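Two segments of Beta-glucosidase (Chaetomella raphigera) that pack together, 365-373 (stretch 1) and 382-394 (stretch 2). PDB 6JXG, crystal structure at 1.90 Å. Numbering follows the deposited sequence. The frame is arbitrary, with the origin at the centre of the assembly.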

ATOM      1  N   GLY A 365      23.658   5.280 -12.252  1.00 17.78           N
ATOM      2  CA  GLY A 365      23.561   4.230 -11.249  1.00 17.77           C
ATOM      3  C   GLY A 365      22.149   4.126 -10.634  1.00 16.81           C
ATOM      4  O   GLY A 365      21.501   5.167 -10.368  1.00 16.58           O
ATOM      5  N   ILE A 366      21.679   2.882 -10.445  1.00 15.70           N
ATOM      6  CA  ILE A 366      20.278   2.656 -10.086  1.00 15.70           C
ATOM      7  C   ILE A 366      20.016   3.161  -8.663  1.00 16.26           C
ATOM      8  O   ILE A 366      18.873   3.489  -8.351  1.00 14.20           O
ATOM      9  N   ASN A 367      21.087   3.210  -7.829  1.00 15.51           N
ATOM     10  CA  ASN A 367      20.998   3.746  -6.461  1.00 14.97           C
ATOM     11  C   ASN A 367      21.721   5.079  -6.274  1.00 17.22           C
ATOM     12  O   ASN A 367      22.017   5.437  -5.143  1.00 14.24           O
ATOM     13  N   SER A 368      21.931   5.813  -7.383  1.00 16.29           N
ATOM     14  CA  SER A 368      22.656   7.035  -7.338  1.00 17.55           C
ATOM     15  C   SER A 368      21.917   8.214  -6.815  1.00 18.51           C
ATOM     16  O   SER A 368      22.544   9.210  -6.554  1.00 19.88           O
ATOM     17  N   CYS A 369      20.597   8.167  -6.628  1.00 18.17           N
ATOM     18  CA  CYS A 369      19.895   9.336  -6.053  1.00 16.00           C
ATOM     19  C   CYS A 369      19.503   8.943  -4.680  1.00 15.62           C
ATOM     20  O   CYS A 369      18.847   7.923  -4.509  1.00 14.90           O
ATOM     21  N   SER A 370      19.816   9.788  -3.701  1.00 15.38           N
ATOM     22  CA  SER A 370      19.552   9.522  -2.309  1.00 16.03           C
ATOM     23  C   SER A 370      18.047   9.276  -2.104  1.00 13.79           C
ATOM     24  O   SER A 370      17.195  10.047  -2.595  1.00 11.58           O
ATOM     25  N   ASP A 371      17.698   8.200  -1.413  1.00 12.94           N
ATOM     26  CA  ASP A 371      16.291   7.865  -1.164  1.00 12.41           C
ATOM     27  C   ASP A 371      15.435   7.819  -2.441  1.00 12.53           C
ATOM     28  O   ASP A 371      14.254   8.002  -2.390  1.00 11.76           O
ATOM     29  N   ARG A 372      16.066   7.499  -3.571  1.00 12.32           N
ATOM     30  CA  ARG A 372      15.434   7.393  -4.929  1.00 13.46           C
ATOM     31  C   ARG A 372      14.795   8.726  -5.345  1.00 13.31           C
ATOM     32  O   ARG A 372      13.828   8.749  -6.136  1.00 12.41           O
ATOM     33  N   GLY A 373      15.395   9.820  -4.883  1.00 13.77           N
ATOM     34  CA  GLY A 373      14.899  11.181  -5.129  1.00 13.12           C
ATOM     35  C   GLY A 373      15.252  11.732  -6.492  1.00 14.55           C
ATOM     36  O   GLY A 373      15.758  12.848  -6.625  1.00 14.30           O
ATOM     37  N   GLY A 382       8.949   5.017  -6.006  1.00 13.42           N
ATOM     38  CA  GLY A 382       8.966   6.428  -5.562  1.00 13.14           C
ATOM     39  C   GLY A 382      10.032   6.813  -4.530  1.00 12.62           C
ATOM     40  O   GLY A 382      10.956   6.074  -4.275  1.00 12.48           O
ATOM     41  N   TRP A 383      10.000   8.046  -4.012  1.00 12.35           N
ATOM     42  CA  TRP A 383      11.115   8.474  -3.156  1.00 11.44           C
ATOM     43  C   TRP A 383      10.690   8.657  -1.709  1.00 11.03           C
ATOM     44  O   TRP A 383       9.508   8.776  -1.393  1.00 10.66           O
ATOM     45  N   GLY A 384      11.699   8.687  -0.854  1.00 10.13           N
ATOM     46  CA  GLY A 384      11.490   8.909   0.579  1.00  9.90           C
ATOM     47  C   GLY A 384      11.949   7.755   1.429  1.00 10.01           C
ATOM     48  O   GLY A 384      12.854   7.040   1.044  1.00 10.87           O
ATOM     49  N   SER A 385      11.299   7.582   2.592  1.00 10.11           N
ATOM     50  CA  SER A 385      11.654   6.554   3.536  1.00 12.36           C
ATOM     51  C   SER A 385      11.193   5.182   3.133  1.00 12.09           C
ATOM     52  O   SER A 385      11.765   4.192   3.570  1.00 12.54           O
ATOM     53  N   GLY A 386      10.176   5.111   2.268  1.00 10.56           N
ATOM     54  CA  GLY A 386       9.603   3.813   1.799  1.00 10.48           C
ATOM     55  C   GLY A 386      10.352   3.170   0.632  1.00 10.93           C
ATOM     56  O   GLY A 386       9.733   2.743  -0.377  1.00 11.38           O
ATOM     57  N   THR A 387      11.670   3.146   0.768  1.00  9.69           N
ATOM     58  CA  THR A 387      12.615   2.750  -0.254  1.00 11.57           C
ATOM     59  C   THR A 387      13.581   1.708   0.223  1.00 10.44           C
ATOM     60  O   THR A 387      13.670   1.415   1.419  1.00 10.95           O
ATOM     61  N   ALA A 388      14.392   1.240  -0.724  1.00 12.31           N
ATOM     62  CA  ALA A 388      15.470   0.259  -0.519  1.00 11.71           C
ATOM     63  C   ALA A 388      16.465   0.485  -1.652  1.00 12.14           C
ATOM     64  O   ALA A 388      16.095   1.089  -2.641  1.00 11.09           O
ATOM     65  N   ASP A 389      17.675  -0.042  -1.464  1.00 11.58           N
ATOM     66  CA  ASP A 389      18.731   0.001  -2.497  1.00 11.53           C
ATOM     67  C   ASP A 389      18.467  -1.211  -3.370  1.00 11.98           C
ATOM     68  O   ASP A 389      18.190  -2.278  -2.841  1.00 12.82           O
ATOM     69  N   PHE A 390      18.387  -1.019  -4.689  1.00 11.42           N
ATOM     70  CA  PHE A 390      18.199  -2.122  -5.586  1.00 11.49           C
ATOM     71  C   PHE A 390      19.456  -2.982  -5.588  1.00 12.06           C
ATOM     72  O   PHE A 390      20.557  -2.422  -5.720  1.00 12.63           O
ATOM     73  N   PRO A 391      19.313  -4.321  -5.447  1.00 12.42           N
ATOM     74  CA  PRO A 391      20.507  -5.176  -5.686  1.00 13.46           C
ATOM     75  C   PRO A 391      20.851  -5.246  -7.185  1.00 14.21           C
ATOM     76  O   PRO A 391      21.973  -5.556  -7.539  1.00 14.28           O
ATOM     77  N   TYR A 392      19.888  -4.917  -8.019  1.00 13.58           N
ATOM     78  CA  TYR A 392      19.999  -4.849  -9.491  1.00 12.71           C
ATOM     79  C   TYR A 392      18.629  -4.298  -9.893  1.00 12.51           C
ATOM     80  O   TYR A 392      17.720  -4.239  -9.059  1.00 13.10           O
ATOM     81  N   LEU A 393      18.487  -3.803 -11.104  1.00 12.36           N
ATOM     82  CA  LEU A 393      17.142  -3.383 -11.574  1.00 12.94           C
ATOM     83  C   LEU A 393      17.061  -3.827 -13.018  1.00 13.23           C
ATOM     84  O   LEU A 393      17.841  -3.337 -13.857  1.00 13.71           O
ATOM     85  N   VAL A 394      16.195  -4.792 -13.307  1.00 12.97           N
ATOM     86  CA  VAL A 394      15.957  -5.187 -14.697  1.00 14.92           C
ATOM     87  C   VAL A 394      15.120  -4.083 -15.428  1.00 15.82           C
ATOM     88  O   VAL A 394      13.933  -3.925 -15.176  1.00 13.34           O
TER

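Neither stretch forms a regular helix or strand; the contact, which buries 584 Å² in all, combines backbone and side-chain hydrogen bonds, a salt bridge and apolar packing. Stretch 2 begins at Gly-382, whose carbonyl O lies 3.5 Å from Arg-372 CB and finds no polar partner in the model. Trp-383 sets off sideways with chi1 in p, and its end leads away from stretch 1; the contact therefore falls to the base of the side chain, where CB lies 3.7 Å from Gly-373 CA and 3.4 Å from Arg-372 O. A side chain on Gly-373 would be crowded by the carbonyl of Ser-370. Next, Gly-384 N donates a hydrogen bond to Asp-371 O (3.1 Å), and its backbone angles would jam a CB against the preceding carbonyl, so glycine suits the place.

Thr-387 points toward stretch 1 in the p rotamer and uses both characters of its side chain. Its methyl CG2 packs 3.7 Å from Arg-372 CG, against the aliphatic part of the arginine, while OG1 donates to Gly-384 O at 2.8 Å within its own stretch. OG1 also accepts from water 1 (2.7 Å), which donates as well to Asp-371 OD1 (2.6 Å) and so links two side chains too far apart to bond directly.

Ala-388 turns its methyl away and offers its carbonyl instead: Arg-372 NH2 donates to Ala-388 O at 3.0 Å. The same NH2 forms a salt bridge with Asp-389 OD1, also at 3.0 Å, and both acceptors lie near the guanidinium plane, at its edge. Arginine suits this place because its long chain, with chi1 and chi2 in m and chi3 in p, carries several donors to a buried site. Water 2 reinforces the pairing, accepting from Arg-372 NH1 (3.0 Å) and donating to Asp-389 OD1 (2.9 Å).

Phe-390 is held at both ends of its backbone by the amide of Asn-367 (chi1 m): Phe-390 N donates to Asn-367 OD1 at 2.8 Å, and Asn-367 ND2 donates to Phe-390 O at 2.9 Å. An asparagine, with acceptor and donor side by side, matches this pair. The CA-to-CB bond of Phe-390 points toward stretch 1, with chi1 in m, and ring atom CE2 of Phe-390 lies 3.9 Å from Arg-372 CD.

Pro-391 and Tyr-392 point away. Ile-366 (p, t) points toward stretch 2 and packs against its backbone as well as its side chains: Ile-366 CD1 lies 3.6 Å from Phe-390 CB and 3.6 Å from Tyr-392 C. Leu-393 (t, p) points back in, its CB 3.9 Å from Ile-366 CG2, extending the apolar patch before Val-394 passes out of reach.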

ATOM      1  CB  ILE A 366      19.806   1.178 -10.269  1.00 15.56           C
ATOM      2  CG1 ILE A 366      20.680   0.247  -9.412  1.00 14.35           C
ATOM      3  CG2 ILE A 366      19.823   0.805 -11.759  1.00 16.58           C
ATOM      4  CD1 ILE A 366      20.471  -1.229  -9.572  1.00 14.27           C
ATOM      5  CB  ASN A 367      21.549   2.727  -5.467  1.00 15.25           C
ATOM      6  CG  ASN A 367      20.770   1.444  -5.471  1.00 15.89           C
ATOM      7  OD1 ASN A 367      19.530   1.444  -5.480  1.00 16.44           O
ATOM      8  ND2 ASN A 367      21.499   0.303  -5.465  1.00 17.46           N
ATOM      9  CB  SER A 368      23.236   7.393  -8.733  1.00 17.43           C
ATOM     10  OG  SER A 368      22.231   7.660  -9.713  1.00 13.92           O
ATOM     11  CB  CYS A 369      18.619   9.727  -6.887  1.00 19.59           C
ATOM     12  SG  CYS A 369      18.930   9.978  -8.685  1.00 26.76           S
ATOM     13  CB  SER A 370      20.008  10.731  -1.501  1.00 17.63           C
ATOM     14  OG  SER A 370      19.699  10.560  -0.151  1.00 21.76           O
ATOM     15  CB  ASP A 371      15.665   8.821  -0.141  1.00 13.58           C
ATOM     16  CG  ASP A 371      16.355   8.777   1.221  1.00 13.87           C
ATOM     17  OD1 ASP A 371      16.887   7.716   1.583  1.00 14.29           O
ATOM     18  OD2 ASP A 371      16.272   9.783   1.950  1.00 13.62           O
ATOM     19  CB  ARG A 372      14.408   6.257  -5.018  1.00 14.38           C
ATOM     20  CG  ARG A 372      14.824   4.977  -4.299  1.00 13.49           C
ATOM     21  CD  ARG A 372      15.906   4.252  -5.092  1.00 14.21           C
ATOM     22  NE  ARG A 372      17.253   4.791  -4.858  1.00 13.98           N
ATOM     23  CZ  ARG A 372      18.069   4.444  -3.896  1.00 14.05           C
ATOM     24  NH1 ARG A 372      19.254   5.026  -3.832  1.00 15.54           N
ATOM     25  NH2 ARG A 372      17.774   3.488  -3.040  1.00 15.46           N
ATOM     26  CB  TRP A 383      11.767   9.771  -3.635  1.00 10.89           C
ATOM     27  CG  TRP A 383      10.971  10.983  -3.546  1.00 10.73           C
ATOM     28  CD1 TRP A 383      10.704  11.705  -2.427  1.00 10.61           C
ATOM     29  CD2 TRP A 383      10.378  11.735  -4.645  1.00 12.00           C
ATOM     30  NE1 TRP A 383       9.993  12.839  -2.747  1.00 10.42           N
ATOM     31  CE2 TRP A 383       9.741  12.869  -4.080  1.00 11.02           C
ATOM     32  CE3 TRP A 383      10.299  11.538  -6.015  1.00 11.13           C
ATOM     33  CZ2 TRP A 383       9.045  13.818  -4.855  1.00 12.15           C
ATOM     34  CZ3 TRP A 383       9.633  12.529  -6.808  1.00 12.08           C
ATOM     35  CH2 TRP A 383       9.003  13.629  -6.208  1.00 12.07           C
ATOM     36  CB  SER A 385      11.064   6.875   4.909  1.00 12.94           C
ATOM     37  OG  SER A 385       9.657   6.754   4.788  1.00 12.12           O
ATOM     38  CB  THR A 387      13.380   3.970  -0.822  1.00 12.07           C
ATOM     39  OG1 THR A 387      14.086   4.691   0.210  1.00 10.93           O
ATOM     40  CG2 THR A 387      12.314   4.929  -1.548  1.00 11.83           C
ATOM     41  CB  ALA A 388      14.979  -1.148  -0.582  1.00 11.74           C
ATOM     42  CB  ASP A 389      20.097  -0.050  -1.873  1.00 12.04           C
ATOM     43  CG  ASP A 389      20.538   1.307  -1.302  1.00 13.48           C
ATOM     44  OD1 ASP A 389      19.729   2.261  -1.176  1.00 12.62           O
ATOM     45  OD2 ASP A 389      21.750   1.391  -1.011  1.00 14.79           O
ATOM     46  CB  PHE A 390      18.018  -1.644  -7.025  1.00 11.09           C
ATOM     47  CG  PHE A 390      16.769  -0.828  -7.264  1.00 11.10           C
ATOM     48  CD1 PHE A 390      15.595  -1.448  -7.490  1.00 11.29           C
ATOM     49  CD2 PHE A 390      16.818   0.574  -7.301  1.00 11.15           C
ATOM     50  CE1 PHE A 390      14.446  -0.726  -7.784  1.00 11.17           C
ATOM     51  CE2 PHE A 390      15.694   1.309  -7.590  1.00 11.31           C
ATOM     52  CZ  PHE A 390      14.499   0.658  -7.813  1.00 10.85           C
ATOM     53  CB  PRO A 391      20.088  -6.568  -5.183  1.00 13.70           C
ATOM     54  CG  PRO A 391      18.593  -6.546  -5.220  1.00 13.27           C
ATOM     55  CD  PRO A 391      18.123  -5.111  -5.126  1.00 12.58           C
ATOM     56  CB  TYR A 392      20.239  -6.242 -10.102  1.00 13.25           C
ATOM     57  CG  TYR A 392      19.174  -7.251  -9.838  1.00 12.19           C
ATOM     58  CD1 TYR A 392      18.040  -7.342 -10.648  1.00 12.06           C
ATOM     59  CD2 TYR A 392      19.251  -8.118  -8.748  1.00 13.73           C
ATOM     60  CE1 TYR A 392      17.028  -8.240 -10.385  1.00 12.17           C
ATOM     61  CE2 TYR A 392      18.245  -9.047  -8.494  1.00 11.96           C
ATOM     62  CZ  TYR A 392      17.107  -9.077  -9.308  1.00 13.09           C
ATOM     63  OH  TYR A 392      16.081 -10.011  -9.046  1.00 12.50           O
ATOM     64  CB  LEU A 393      16.949  -1.868 -11.440  1.00 12.58           C
ATOM     65  CG  LEU A 393      15.671  -1.308 -12.106  1.00 12.49           C
ATOM     66  CD1 LEU A 393      14.443  -1.976 -11.526  1.00 11.39           C
ATOM     67  CD2 LEU A 393      15.614   0.203 -11.954  1.00 12.15           C
ATOM     68  CB  VAL A 394      15.244  -6.535 -14.821  1.00 15.88           C
ATOM     69  CG1 VAL A 394      15.118  -6.892 -16.306  1.00 18.10           C
ATOM     70  CG2 VAL A 394      15.956  -7.620 -14.061  1.00 16.94           C
TER
HETATM   71  O   HOH W   1      16.536   5.136   1.290  1.00 12.07           O
HETATM   72  O   HOH W   2      21.251   4.664  -1.659  1.00 17.50           O